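PDB 2A67: isochorismatase family protein from Enterococcus faecalis, which is of unknown function but probably acts as a hydrolase of the isochorismatase family. Local coordinates for residues G142-T145 and A146-I150; Q151-E154 and A155-G159; G15-P19 and T20-Y24. All coordinates share one frame; numbering follows the deposited sequence.

In the fold
Along the chain the three contacts come in series, each closed before the next opens, and none nests in or crosses another. Interaction 3 (residues 15-24) closes a tight turn in the loop leading from the C-terminal end of strand 5-10, an inner strand of the parallel sheet, to helix 26-42. Interaction 1 caps the start of helix 146-157 after the loop that follows strand 128-137, and interaction 2 covers the second half of that helix, leading toward strand 163-164. Interactions 1 and 3 touch where Tyr24 packs on Ala146, Ala147 and Ile150, which ties the loop 15-24 to the first turns of helix 146-157. Interactions 1 and 2 share one helix and both meet the second subunit.

Interaction 1. Residues G142-T145 and A146-I150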
# COMPACT_ATOMS: atom_id res chain seq x y z
N GLY D 142 3.89 -19.86 -2.80
CA GLY D 142 3.00 -21.02 -2.90
C GLY D 142 1.81 -20.78 -3.82
O GLY D 142 1.12 -21.71 -4.20
N HIS D 143 1.55 -19.53 -4.19
CA HIS D 143 0.52 -19.25 -5.21
C HIS D 143 1.10 -18.57 -6.47
O HIS D 143 0.62 -18.76 -7.57
CB HIS D 143 -0.60 -18.38 -4.63
CG HIS D 143 -1.32 -19.01 -3.47
ND1 HIS D 143 -2.48 -19.74 -3.61
CD2 HIS D 143 -1.04 -18.99 -2.14
CE1 HIS D 143 -2.88 -20.17 -2.42
NE2 HIS D 143 -2.03 -19.73 -1.52
N LEU D 144 2.15 -17.77 -6.28
CA LEU D 144 2.75 -16.98 -7.34
C LEU D 144 4.24 -17.07 -7.13
O LEU D 144 4.69 -17.19 -6.00
CB LEU D 144 2.30 -15.52 -7.19
CG LEU D 144 1.25 -14.77 -8.02
CD1 LEU D 144 0.22 -15.60 -8.71
CD2 LEU D 144 0.60 -13.57 -7.24
N THR D 145 5.03 -17.02 -8.20
CA THR D 145 6.49 -17.02 -8.04
C THR D 145 6.92 -15.62 -7.63
O THR D 145 6.16 -14.67 -7.83
CB THR D 145 7.19 -17.33 -9.37
OG1 THR D 145 6.77 -16.38 -10.36
CG2 THR D 145 6.88 -18.76 -9.84
N ALA D 146 8.14 -15.49 -7.10
CA ALA D 146 8.75 -14.19 -6.81
C ALA D 146 8.73 -13.29 -8.03
O ALA D 146 8.37 -12.12 -7.91
CB ALA D 146 10.17 -14.36 -6.35
N ALA D 147 9.08 -13.85 -9.19
CA ALA D 147 9.05 -13.12 -10.47
C ALA D 147 7.66 -12.48 -10.79
O ALA D 147 7.57 -11.34 -11.22
CB ALA D 147 9.50 -14.02 -11.60
N GLN D 148 6.58 -13.23 -10.56
CA GLN D 148 5.23 -12.75 -10.84
C GLN D 148 4.80 -11.66 -9.86
O GLN D 148 4.13 -10.68 -10.24
CB GLN D 148 4.22 -13.90 -10.73
CG GLN D 148 4.29 -14.96 -11.81
CD GLN D 148 3.26 -16.04 -11.56
OE1 GLN D 148 3.37 -16.80 -10.60
NE2 GLN D 148 2.24 -16.10 -12.39
N ILE D 149 5.17 -11.86 -8.59
CA ILE D 149 4.90 -10.88 -7.51
C ILE D 149 5.62 -9.56 -7.77
O ILE D 149 5.02 -8.48 -7.64
CB ILE D 149 5.28 -11.41 -6.10
CG1 ILE D 149 4.48 -12.67 -5.73
CG2 ILE D 149 5.08 -10.26 -5.02
CD1 ILE D 149 5.12 -13.47 -4.59
N ILE D 150 6.91 -9.66 -8.11
CA ILE D 150 7.72 -8.50 -8.48
C ILE D 150 7.15 -7.77 -9.68
O ILE D 150 7.02 -6.54 -9.63
CB ILE D 150 9.18 -8.88 -8.70
CG1 ILE D 150 9.86 -9.16 -7.37
CG2 ILE D 150 9.93 -7.71 -9.39
CD1 ILE D 150 11.08 -10.03 -7.45
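Thr145 and Gln148 form a capping box at the N terminus of helix 146-157, with Thr145 in the N-cap position. The evidence is a reciprocal pair of hydrogen bonds. In one direction Gln148 N donates to Thr145 OG1 at 3.2 Å; in the other Thr145 N donates to Gln148 OE1 at 2.9 Å and 163°, arriving in the amide plane on a lone pair of the oxygen. Both torsions serve this exchange. Thr145 OG1 sits between its own N and carbonyl carbon (chi1 56°), facing the first helical turn, while Gln148 CG lies beside its backbone N (chi1 -70°) and sends the extended chain back across the threonine at about a right angle. A weak hydrogen bond from Thr145 OG1 to Gln148 OE1 adds to the box.

Among backbone bonds, Ile149 N reaches Thr145 O at 3.1 Å and opens the regular i to i+4 pattern. Outside the box, Ala146 N donates to Asp140 OD1, so a carboxylate from the preceding loop serves one more amide of the first turn.

The apolar part is small and lies on the buried side. Leu144 CB meets Ile149 CG1 at 3.9 Å. Leu144 also packs on Gln148 of the second subunit, and Gln148 on Leu144 of that subunit, which places the cap at the dimer interface. Gln148 OE1 comes within 3.3 Å of Leu144 CA.

Interaction 2. Residues Q151-E154 and A155-G159; sequences QHHE and AIWAG
Glu154, His153 and Trp157 carry most of this contact within the C-terminal half of helix 146-157, the helix of the beta-alpha-beta unit that joins strand 128-137 to strand 163-164. The Trp157 indole folds back over the preceding turn: CG lies beside the backbone N (chi1 -54°), and the twist about the CB-CG bond then turns one ring face to the main chain. His153 O stands 3.1 Å above that plane, offset toward the rim, and the same oxygen accepts from Trp157 N at 3.0 Å. One carbonyl thus takes the helical bond while facing the indole.

His153 adds its CB, 3.7 Å from Trp157 CZ2, and Trp157 NE1 lies at the edge of the imidazole, near its plane. The polar ends turn elsewhere: NE1 donates to Asp116 OD2 of helix 111-125, and His153 ND1 is hydrogen-bonded to Ile149 O one turn earlier. His153 also meets His152 and His153 of the second subunit, ring to ring.

Glu154 crosses the benzene end of the indole at a slant, its CG on the same side of the ring plane as His153 O, just outside the rim and 3.6 Å from Trp157 CZ3. Beyond CG the chain is extended, and OE2 is hydrogen-bonded to Thr136 OG1 of strand 128-137; the carboxylate plane is turned 43° from the indole.

On another side of the helix, Ile156 makes a CH-pi contact with His152: CD1 is 4.1 Å from the imidazole centroid and 21° off the ring normal, closest to NE2 at 3.8 Å.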
# COMPACT_ATOMS: atom_id res chain seq x y z
N GLN D 151 6.85 -8.49 -10.75
CA GLN D 151 6.22 -7.90 -11.93
C GLN D 151 4.92 -7.13 -11.57
O GLN D 151 4.69 -5.96 -11.97
CB GLN D 151 5.97 -9.00 -12.97
CG GLN D 151 5.17 -8.62 -14.19
CD GLN D 151 4.86 -9.87 -15.09
OE1 GLN D 151 4.21 -10.87 -14.66
NE2 GLN D 151 5.35 -9.81 -16.36
N HIS D 152 4.06 -7.80 -10.82
CA HIS D 152 2.78 -7.24 -10.41
C HIS D 152 2.92 -5.91 -9.65
O HIS D 152 2.27 -4.96 -10.00
CB HIS D 152 2.03 -8.26 -9.53
CG HIS D 152 0.69 -7.79 -9.03
ND1 HIS D 152 -0.37 -7.48 -9.87
CD2 HIS D 152 0.22 -7.64 -7.77
CE1 HIS D 152 -1.44 -7.19 -9.14
NE2 HIS D 152 -1.10 -7.26 -7.86
N HIS D 153 3.74 -5.88 -8.60
CA HIS D 153 3.79 -4.73 -7.72
C HIS D 153 4.55 -3.57 -8.36
O HIS D 153 4.16 -2.41 -8.25
CB HIS D 153 4.41 -5.11 -6.37
CG HIS D 153 3.44 -5.76 -5.44
ND1 HIS D 153 3.13 -7.10 -5.50
CD2 HIS D 153 2.62 -5.23 -4.50
CE1 HIS D 153 2.16 -7.38 -4.63
NE2 HIS D 153 1.83 -6.26 -4.03
N GLU D 154 5.65 -3.87 -9.04
CA GLU D 154 6.42 -2.85 -9.73
C GLU D 154 5.60 -2.17 -10.80
O GLU D 154 5.71 -0.96 -11.00
CB GLU D 154 7.75 -3.45 -10.25
CG GLU D 154 8.70 -3.70 -9.10
CD GLU D 154 10.16 -4.06 -9.51
OE1 GLU D 154 10.39 -4.17 -10.70
OE2 GLU D 154 11.01 -4.32 -8.59
N ALA D 155 4.72 -2.92 -11.46
CA ALA D 155 3.81 -2.29 -12.45
C ALA D 155 2.78 -1.38 -11.78
O ALA D 155 2.40 -0.34 -12.35
CB ALA D 155 3.10 -3.34 -13.31
N ILE D 156 2.32 -1.75 -10.59
CA ILE D 156 1.42 -0.85 -9.85
C ILE D 156 2.15 0.46 -9.43
O ILE D 156 1.59 1.54 -9.51
CB ILE D 156 0.90 -1.51 -8.57
CG1 ILE D 156 0.02 -2.74 -8.90
CG2 ILE D 156 0.10 -0.48 -7.71
CD1 ILE D 156 -0.30 -3.56 -7.63
N TRP D 157 3.38 0.35 -8.95
CA TRP D 157 4.09 1.51 -8.45
C TRP D 157 4.47 2.51 -9.58
O TRP D 157 4.42 3.71 -9.36
CB TRP D 157 5.38 1.09 -7.77
CG TRP D 157 5.18 0.04 -6.65
CD1 TRP D 157 4.06 -0.19 -5.84
CD2 TRP D 157 6.19 -0.84 -6.19
NE1 TRP D 157 4.33 -1.23 -4.95
CE2 TRP D 157 5.64 -1.61 -5.11
CE3 TRP D 157 7.52 -1.07 -6.59
CZ2 TRP D 157 6.36 -2.62 -4.45
CZ3 TRP D 157 8.26 -2.06 -5.93
CH2 TRP D 157 7.65 -2.84 -4.83
N ALA D 158 4.83 2.00 -10.74
CA ALA D 158 5.36 2.86 -11.83
C ALA D 158 4.36 3.93 -12.17
O ALA D 158 3.21 3.63 -12.52
CB ALA D 158 5.67 2.03 -13.06
N GLY D 159 4.76 5.19 -11.99
CA GLY D 159 3.90 6.29 -12.41
C GLY D 159 2.89 6.69 -11.35
O GLY D 159 2.72 7.87 -11.04

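Interaction 3. Residues G15-P19 and T20-Y24; sequences GIESP and TQQLY
Glu17 and Leu23 cross obliquely in the loop between strand 5-10 and helix 26-42, each meeting the other with both a polar and an apolar part. The glutamate chain is extended beyond CG, which brings OE2 to Leu23 N at 3.1 Å and 151°, through the lone pair pointing away from OE1. Nearer the backbone, Glu17 CG lies 3.9 Å from Leu23 CD1. The leucine thus crosses the aliphatic part of the glutamate, touching it at CG, and Leu23 CD1 also meets Ile16 CG2 at 4.1 Å. Leu23 packs further on Leu139 and Glu17 on Phe67, both in loops.

Ser18-Gln21 form a type I beta-turn with Pro19 and Thr20 at its corner positions. Ser18 turns its hydroxyl toward the amides of Thr20 and Gln21: OG lies between the backbone N and the carbonyl carbon (chi1 86°), where it receives weak bonds from Thr20 N and Gln21 N. The main chain closes the same turn. Gln21 N donates to Ser18 O at 3.2 Å, approaching from well above the carbonyl plane, and Ser18 N returns a weak bond to Gln21 O at 3.4 Å.

The chain thus reverses at Pro19-Thr20 with serine and glutamate side chains as acceptors for backbone amides. Because the Glu17 carboxylate takes up an amide N-H, its negative charge is probably partly stabilised there, in a surface loop where the glutamate is only partly exposed.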
# COMPACT_ATOMS: atom_id res chain seq x y z
N GLY D 15 18.40 -12.63 8.21
CA GLY D 15 17.35 -13.58 8.55
C GLY D 15 16.02 -13.50 7.81
O GLY D 15 15.04 -14.07 8.26
N ILE D 16 15.97 -12.83 6.65
CA ILE D 16 14.71 -12.80 5.88
C ILE D 16 14.24 -14.00 4.96
O ILE D 16 13.05 -14.29 4.97
CB ILE D 16 14.47 -11.43 5.13
CG1 ILE D 16 13.90 -10.38 6.08
CG2 ILE D 16 13.38 -11.54 4.07
CD1 ILE D 16 14.77 -9.25 6.38
N GLU D 17 15.04 -14.75 4.20
CA GLU D 17 16.27 -15.51 4.43
C GLU D 17 16.46 -16.63 5.48
O GLU D 17 17.05 -16.44 6.54
CB GLU D 17 17.52 -14.89 3.85
CG GLU D 17 17.31 -14.88 2.37
CD GLU D 17 18.56 -15.00 1.55
OE1 GLU D 17 19.68 -14.85 2.12
OE2 GLU D 17 18.40 -15.23 0.32
N SER D 18 15.93 -17.80 5.11
CA SER D 18 16.18 -19.08 5.76
C SER D 18 16.84 -20.04 4.74
O SER D 18 16.83 -19.76 3.53
CB SER D 18 14.85 -19.67 6.26
OG SER D 18 14.20 -20.42 5.23
N PRO D 19 17.42 -21.17 5.21
CA PRO D 19 17.88 -22.23 4.29
C PRO D 19 16.87 -22.66 3.20
O PRO D 19 17.26 -22.80 2.03
CB PRO D 19 18.20 -23.40 5.23
CG PRO D 19 17.65 -22.99 6.60
CD PRO D 19 17.76 -21.51 6.61
N THR D 20 15.60 -22.86 3.57
CA THR D 20 14.59 -23.32 2.60
C THR D 20 14.00 -22.21 1.72
O THR D 20 13.39 -22.49 0.69
CB THR D 20 13.44 -24.12 3.27
OG1 THR D 20 12.83 -23.31 4.28
CG2 THR D 20 13.96 -25.47 3.88
N GLN D 21 14.18 -20.95 2.12
CA GLN D 21 13.57 -19.81 1.42
C GLN D 21 14.62 -18.75 1.04
O GLN D 21 14.99 -17.93 1.87
CB GLN D 21 12.46 -19.17 2.27
CG GLN D 21 11.13 -19.96 2.30
CD GLN D 21 10.21 -19.66 1.10
OE1 GLN D 21 10.52 -20.01 -0.06
NE2 GLN D 21 9.08 -19.00 1.37
N GLN D 22 15.12 -18.82 -0.20
CA GLN D 22 16.06 -17.83 -0.74
C GLN D 22 15.31 -16.70 -1.46
O GLN D 22 14.41 -16.95 -2.27
CB GLN D 22 17.06 -18.47 -1.70
CG GLN D 22 18.16 -19.26 -1.01
CD GLN D 22 19.52 -19.08 -1.68
OE1 GLN D 22 19.68 -19.36 -2.87
NE2 GLN D 22 20.50 -18.62 -0.90
N LEU D 23 15.69 -15.46 -1.15
CA LEU D 23 15.17 -14.28 -1.86
C LEU D 23 15.56 -14.30 -3.35
O LEU D 23 16.69 -14.63 -3.68
CB LEU D 23 15.71 -13.01 -1.19
CG LEU D 23 15.03 -12.59 0.11
CD1 LEU D 23 15.91 -11.59 0.84
CD2 LEU D 23 13.63 -12.01 -0.13
N TYR D 24 14.62 -13.97 -4.22
CA TYR D 24 14.79 -14.03 -5.66
C TYR D 24 15.85 -13.04 -6.19
O TYR D 24 15.74 -11.80 -5.99
CB TYR D 24 13.44 -13.76 -6.33
CG TYR D 24 13.45 -13.87 -7.83
CD1 TYR D 24 13.63 -15.11 -8.48
CD2 TYR D 24 13.28 -12.72 -8.63
CE1 TYR D 24 13.65 -15.19 -9.90
CE2 TYR D 24 13.27 -12.80 -10.02
CZ TYR D 24 13.46 -14.02 -10.64
OH TYR D 24 13.46 -14.06 -12.01